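Local coordinates for protein ebony (Drosophila melanogaster, PDB 6DYM) that probably forms the peptide bond that joins an aminoacyl group to an amine, this chain being its C-terminal condensation domain, at residues N78-N83 and K114-I119; G158-N163 and A206-K211. All coordinates share one frame; numbering follows the deposited sequence.

Interaction 1. Residues N78-N83 and K114-I119; sequences NFDARN and KGLNQI
Ala81 and Ile119 bring the two backbones together, their CA atoms 5.4 Å apart, where strand 71-80 runs out into a type I turn from Asp80 to Asn83 beside the loop that leads into strand 119-127. Ala81 N donates a nearly straight hydrogen bond to Ile119 O at 2.8 Å, and the CB of this alanine rests against Ile119 CG2. Asp80 supplies the polar half of the contact. Its CG stands anti to the backbone N (chi1 -175°), which carries CG toward the loop. There OD2 takes the Asn117 N-H on its syn side at 2.7 Å, while OD1 accepts from Arg82 N at 2.9 Å, closing an Asx turn. This second donor approaches from above the carboxylate, 36° out of its plane. A water adds a third hydrogen bond, donating to OD1 at 2.7 Å and to Gly115 O, and accepting from Ile119 N. Arg82 reaches out with an extended chain, its CD lying 3.3 Å from Gly115 O, and this oxygen sits at the edge of the guanidinium, in its plane. The CD1 methyl of Ile119 covers one face, 3.5 Å from Arg82 NH1; over the opposite face lies Lys114 CD, displaced toward the rim. Beyond the two segments NH2 forms a salt bridge with Asp109 and NH1 donates to the carbonyls of Arg108 and Pro113, so the end of helix 93-111 and the residues after it share this cation. Lys114 NZ turns to Asp109 O. Gripped by two backbone N-H groups and a water, the buried carboxylate of Asp80 is probably stabilised in its charged form, with Asn117 N and the water linking it to the loop and Arg82 N holding it within its own turn.

Interaction 2. Residues G158-N163 and A206-K211; sequences GIFTTN and AIVHWK
Asn163 and His209 each hold CG anti to their own carbonyl carbon (chi1 -72° in Asn163), which brings the amide of one strand to the imidazole of the other on the sheet face they share with Thr161. Asn163 ND2 donates to His209 ND1 at 2.8 Å. The ring nitrogen lies in the amide plane; the planes of the two groups are turned 47° apart, and the donor lies somewhat out of the ring plane. Ile207 CG2 lies over one face of the same ring, toward its rim, and NE2 is hydrogen-bonded to Asp173 of helix 166-174. In Trp210, by contrast, CG is anti to the backbone N (chi1 165°), and its six-membered ring comes up against Gly158, with CH2 3.4 Å from Gly158 CA; glycine, lacking a side chain, leaves room for the indole.

Strand 205-212 is inserted antiparallel between 158-163 and 178-184, and the resulting order 1-2-3-4-5-7-6 matches the GNAT acyltransferase fold. Six backbone hydrogen bonds join the two segments, two each at Ile159-Lys211, Thr161-His209 and Asn163-Ile207; the one from His209 N to Thr161 O is 2.7 Å long.

The non-hydrogen-bonded pairs put Phe160, Trp210, Thr162 and Val208 on the opposite face. Phe160 CB comes to the edge of the indole, 3.9 Å from Trp210 CE3, the two side chains crossing at about a right angle. Farther out on the phenyl ring, CE1 packs on Val208 CG1 at 3.5 Å. Val208 CG2 approaches Thr162 OG1, a hydroxyl whose hydrogen-bond partner is Glu104 OE2.

Interactions 1 and 2 have centres about 14 Å apart and meet at the beginning of strand 119-127, which runs parallel to strand 158-163 in the shared mixed sheet. Ile119 makes the junction: the CG2 that packs on Ala81 in interaction 1 also lies 3.4 Å from Phe160 CB and 4.0 Å from Trp210 CZ3 of interaction 2. Beside it, Gln118 O and Gly158 N, 3.3 Å apart, probably share a hydrogen bond. Interaction 1 lies where strand 71-80 ends and strand 119-127 begins; interaction 2 is a buried pairing next to it, toward edge strand 178-184. By analogy with GNAT enzymes, strands 119-127 and 158-163 probably correspond to the pair that splays apart around the cofactor; the junction is at their N-terminal starts.

Interaction 1. Residues N78-N83 and K114-I119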
loop_
_atom_site.group_PDB
_atom_site.type_symbol
_atom_site.label_atom_id
_atom_site.label_comp_id
_atom_site.label_asym_id
_atom_site.label_seq_id
_atom_site.Cartn_x
_atom_site.Cartn_y
_atom_site.Cartn_z
ATOM N N ASN A 78 0.311 -1.522 -7.476
ATOM C CA ASN A 78 -1.052 -1.087 -7.727
ATOM C C ASN A 78 -1.820 -2.166 -8.466
ATOM O O ASN A 78 -1.253 -2.922 -9.261
ATOM C CB ASN A 78 -1.081 0.197 -8.549
ATOM C CG ASN A 78 -0.227 1.276 -7.949
ATOM O OD1 ASN A 78 -0.423 1.650 -6.799
ATOM N ND2 ASN A 78 0.743 1.775 -8.715
ATOM N N PHE A 79 -3.126 -2.208 -8.204
ATOM C CA PHE A 79 -4.070 -3.052 -8.920
ATOM C C PHE A 79 -5.314 -2.240 -9.247
ATOM O O PHE A 79 -5.629 -1.249 -8.583
ATOM C CB PHE A 79 -4.505 -4.270 -8.099
ATOM C CG PHE A 79 -3.558 -5.428 -8.154
ATOM C CD1 PHE A 79 -3.301 -6.076 -9.349
ATOM C CD2 PHE A 79 -2.959 -5.898 -6.998
ATOM C CE1 PHE A 79 -2.445 -7.151 -9.393
ATOM C CE2 PHE A 79 -2.100 -6.974 -7.036
ATOM C CZ PHE A 79 -1.846 -7.602 -8.233
ATOM N N ASP A 80 -6.016 -2.668 -10.286
ATOM C CA ASP A 80 -7.411 -2.290 -10.439
ATOM C C ASP A 80 -8.185 -2.834 -9.245
ATOM O O ASP A 80 -8.200 -4.046 -9.011
ATOM C CB ASP A 80 -7.958 -2.849 -11.754
ATOM C CG ASP A 80 -9.381 -2.386 -12.055
ATOM O OD1 ASP A 80 -10.149 -2.084 -11.118
ATOM O OD2 ASP A 80 -9.737 -2.333 -13.249
ATOM N N ALA A 81 -8.811 -1.937 -8.478
ATOM C CA ALA A 81 -9.493 -2.362 -7.260
ATOM C C ALA A 81 -10.547 -3.429 -7.536
ATOM O O ALA A 81 -10.844 -4.247 -6.660
ATOM C CB ALA A 81 -10.131 -1.159 -6.567
ATOM N N ARG A 82 -11.116 -3.443 -8.740
ATOM C CA ARG A 82 -12.144 -4.407 -9.112
ATOM C C ARG A 82 -11.591 -5.568 -9.940
ATOM O O ARG A 82 -12.361 -6.265 -10.612
ATOM C CB ARG A 82 -13.269 -3.696 -9.863
ATOM C CG ARG A 82 -13.868 -2.514 -9.098
ATOM C CD ARG A 82 -15.225 -2.124 -9.662
ATOM N NE ARG A 82 -15.789 -0.928 -9.035
ATOM C CZ ARG A 82 -16.330 -0.906 -7.819
ATOM N NH1 ARG A 82 -16.838 0.220 -7.332
ATOM N NH2 ARG A 82 -16.364 -2.011 -7.089
ATOM N N ASN A 83 -10.280 -5.795 -9.898
ATOM C CA ASN A 83 -9.643 -6.833 -10.707
ATOM C C ASN A 83 -8.356 -7.296 -10.024
ATOM O O ASN A 83 -7.299 -7.404 -10.645
ATOM C CB ASN A 83 -9.373 -6.328 -12.124
ATOM C CG ASN A 83 -9.070 -7.453 -13.099
ATOM O OD1 ASN A 83 -9.578 -8.561 -12.954
ATOM N ND2 ASN A 83 -8.234 -7.171 -14.093
ATOM N N LYS A 114 -18.469 2.292 -10.697
ATOM C CA LYS A 114 -18.565 0.885 -11.034
ATOM C C LYS A 114 -17.799 0.591 -12.318
ATOM O O LYS A 114 -17.561 1.471 -13.150
ATOM C CB LYS A 114 -20.028 0.461 -11.197
ATOM C CG LYS A 114 -20.890 0.665 -9.963
ATOM C CD LYS A 114 -20.648 -0.428 -8.931
ATOM C CE LYS A 114 -21.887 -0.665 -8.073
ATOM N NZ LYS A 114 -22.096 0.419 -7.073
ATOM N N GLY A 115 -17.408 -0.667 -12.469
ATOM C CA GLY A 115 -16.780 -1.122 -13.688
ATOM C C GLY A 115 -15.271 -1.235 -13.561
ATOM O O GLY A 115 -14.644 -0.714 -12.634
ATOM N N LEU A 116 -14.683 -1.939 -14.521
ATOM C CA LEU A 116 -13.242 -2.106 -14.567
ATOM C C LEU A 116 -12.582 -0.817 -15.048
ATOM O O LEU A 116 -13.216 0.046 -15.660
ATOM C CB LEU A 116 -12.866 -3.275 -15.482
ATOM C CG LEU A 116 -12.829 -4.697 -14.898
ATOM C CD1 LEU A 116 -13.956 -4.947 -13.900
ATOM C CD2 LEU A 116 -12.874 -5.735 -16.013
ATOM N N ASN A 117 -11.291 -0.690 -14.744
ATOM C CA ASN A 117 -10.479 0.441 -15.188
ATOM C C ASN A 117 -11.004 1.762 -14.628
ATOM O O ASN A 117 -10.872 2.815 -15.256
ATOM C CB ASN A 117 -10.404 0.497 -16.718
ATOM C CG ASN A 117 -9.264 1.359 -17.216
ATOM O OD1 ASN A 117 -8.277 0.841 -17.729
ATOM N ND2 ASN A 117 -9.387 2.673 -17.057
ATOM N N GLN A 118 -11.610 1.717 -13.443
ATOM C CA GLN A 118 -12.129 2.904 -12.779
ATOM C C GLN A 118 -11.343 3.260 -11.527
ATOM O O GLN A 118 -10.953 4.415 -11.343
ATOM C CB GLN A 118 -13.608 2.701 -12.411
ATOM C CG GLN A 118 -14.536 2.507 -13.604
ATOM C CD GLN A 118 -14.899 3.811 -14.282
ATOM O OE1 GLN A 118 -14.378 4.872 -13.935
ATOM N NE2 GLN A 118 -15.799 3.739 -15.257
ATOM N N ILE A 119 -11.099 2.290 -10.659
ATOM C CA ILE A 119 -10.488 2.527 -9.359
ATOM C C ILE A 119 -9.084 1.939 -9.383
ATOM O O ILE A 119 -8.915 0.714 -9.435
ATOM C CB ILE A 119 -11.325 1.916 -8.230
ATOM C CG1 ILE A 119 -12.792 2.335 -8.362
ATOM C CG2 ILE A 119 -10.775 2.328 -6.892
ATOM C CD1 ILE A 119 -13.688 1.691 -7.331
HETATM O O HOH W 1 -12.023 -0.148 -11.435
#

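Interaction 2. Residues G158-N163 and A206-K211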
loop_
_atom_site.group_PDB
_atom_site.type_symbol
_atom_site.label_atom_id
_atom_site.label_comp_id
_atom_site.label_asym_id
_atom_site.label_seq_id
_atom_site.Cartn_x
_atom_site.Cartn_y
_atom_site.Cartn_z
ATOM N N GLY A 158 -9.903 7.394 -10.561
ATOM C CA GLY A 158 -9.270 7.928 -9.369
ATOM C C GLY A 158 -8.388 6.898 -8.703
ATOM O O GLY A 158 -8.298 5.744 -9.134
ATOM N N ILE A 159 -7.740 7.341 -7.627
ATOM C CA ILE A 159 -6.817 6.526 -6.846
ATOM C C ILE A 159 -7.411 6.297 -5.462
ATOM O O ILE A 159 -7.892 7.235 -4.815
ATOM C CB ILE A 159 -5.431 7.195 -6.747
ATOM C CG1 ILE A 159 -4.829 7.365 -8.144
ATOM C CG2 ILE A 159 -4.510 6.381 -5.856
ATOM C CD1 ILE A 159 -3.613 8.236 -8.176
ATOM N N PHE A 160 -7.331 5.054 -4.994
ATOM C CA PHE A 160 -8.009 4.584 -3.793
ATOM C C PHE A 160 -6.993 3.874 -2.910
ATOM O O PHE A 160 -6.255 3.010 -3.394
ATOM C CB PHE A 160 -9.143 3.638 -4.203
ATOM C CG PHE A 160 -10.030 3.188 -3.086
ATOM C CD1 PHE A 160 -10.739 4.101 -2.328
ATOM C CD2 PHE A 160 -10.203 1.831 -2.834
ATOM C CE1 PHE A 160 -11.585 3.671 -1.315
ATOM C CE2 PHE A 160 -11.044 1.398 -1.826
ATOM C CZ PHE A 160 -11.735 2.323 -1.064
ATOM N N THR A 161 -6.940 4.238 -1.628
ATOM C CA THR A 161 -5.988 3.601 -0.724
ATOM C C THR A 161 -6.416 3.820 0.724
ATOM O O THR A 161 -7.105 4.796 1.041
ATOM C CB THR A 161 -4.561 4.134 -0.947
ATOM O OG1 THR A 161 -3.648 3.463 -0.070
ATOM C CG2 THR A 161 -4.490 5.637 -0.699
ATOM N N THR A 162 -6.020 2.886 1.595
ATOM C CA THR A 162 -6.159 3.050 3.041
ATOM C C THR A 162 -4.781 3.324 3.627
ATOM O O THR A 162 -3.870 2.504 3.485
ATOM C CB THR A 162 -6.774 1.820 3.708
ATOM O OG1 THR A 162 -8.037 1.528 3.110
ATOM C CG2 THR A 162 -6.990 2.070 5.197
ATOM N N ASN A 163 -4.635 4.463 4.286
ATOM C CA ASN A 163 -3.356 4.864 4.850
ATOM C C ASN A 163 -3.373 4.611 6.349
ATOM O O ASN A 163 -4.259 5.099 7.062
ATOM C CB ASN A 163 -3.062 6.322 4.517
ATOM C CG ASN A 163 -2.724 6.499 3.057
ATOM O OD1 ASN A 163 -1.841 5.823 2.535
ATOM N ND2 ASN A 163 -3.443 7.380 2.381
ATOM N N ALA A 206 -6.977 4.397 10.832
ATOM C CA ALA A 206 -6.903 3.913 9.460
ATOM C C ALA A 206 -7.783 4.841 8.643
ATOM O O ALA A 206 -8.961 5.026 8.971
ATOM C CB ALA A 206 -7.376 2.463 9.340
ATOM N N ILE A 207 -7.212 5.453 7.613
ATOM C CA ILE A 207 -7.904 6.486 6.856
ATOM C C ILE A 207 -8.046 6.014 5.419
ATOM O O ILE A 207 -7.049 5.661 4.773
ATOM C CB ILE A 207 -7.174 7.836 6.933
ATOM C CG1 ILE A 207 -6.955 8.211 8.406
ATOM C CG2 ILE A 207 -7.988 8.897 6.219
ATOM C CD1 ILE A 207 -6.601 9.653 8.649
ATOM N N VAL A 208 -9.284 6.000 4.931
ATOM C CA VAL A 208 -9.591 5.624 3.554
ATOM C C VAL A 208 -9.574 6.887 2.704
ATOM O O VAL A 208 -10.326 7.833 2.967
ATOM C CB VAL A 208 -10.949 4.906 3.461
ATOM C CG1 VAL A 208 -11.277 4.567 2.016
ATOM C CG2 VAL A 208 -10.926 3.638 4.295
ATOM N N HIS A 209 -8.716 6.899 1.687
ATOM C CA HIS A 209 -8.439 8.088 0.894
ATOM C C HIS A 209 -8.790 7.851 -0.566
ATOM O O HIS A 209 -8.557 6.767 -1.108
ATOM C CB HIS A 209 -6.962 8.493 0.999
ATOM C CG HIS A 209 -6.642 9.320 2.201
ATOM N ND1 HIS A 209 -5.685 8.954 3.124
ATOM C CD2 HIS A 209 -7.135 10.509 2.622
ATOM C CE1 HIS A 209 -5.603 9.882 4.063
ATOM N NE2 HIS A 209 -6.476 10.834 3.783
ATOM N N TRP A 210 -9.321 8.892 -1.209
ATOM C CA TRP A 210 -9.782 8.808 -2.589
ATOM C C TRP A 210 -9.472 10.125 -3.284
ATOM O O TRP A 210 -9.782 11.196 -2.752
ATOM C CB TRP A 210 -11.287 8.501 -2.629
ATOM C CG TRP A 210 -11.988 8.716 -3.945
ATOM C CD1 TRP A 210 -12.912 9.681 -4.228
ATOM C CD2 TRP A 210 -11.858 7.927 -5.139
ATOM N NE1 TRP A 210 -13.352 9.551 -5.523
ATOM C CE2 TRP A 210 -12.720 8.485 -6.105
ATOM C CE3 TRP A 210 -11.087 6.814 -5.487
ATOM C CZ2 TRP A 210 -12.841 7.962 -7.391
ATOM C CZ3 TRP A 210 -11.209 6.296 -6.768
ATOM C CH2 TRP A 210 -12.082 6.870 -7.701
ATOM N N LYS A 211 -8.851 10.049 -4.458
ATOM C CA LYS A 211 -8.514 11.235 -5.234
ATOM C C LYS A 211 -8.960 11.022 -6.669
ATOM O O LYS A 211 -8.452 10.129 -7.352
ATOM C CB LYS A 211 -7.013 11.535 -5.181
ATOM C CG LYS A 211 -6.606 12.785 -5.956
ATOM C CD LYS A 211 -5.141 13.131 -5.721
ATOM C CE LYS A 211 -4.771 14.437 -6.402
ATOM N NZ LYS A 211 -5.977 15.273 -6.641
#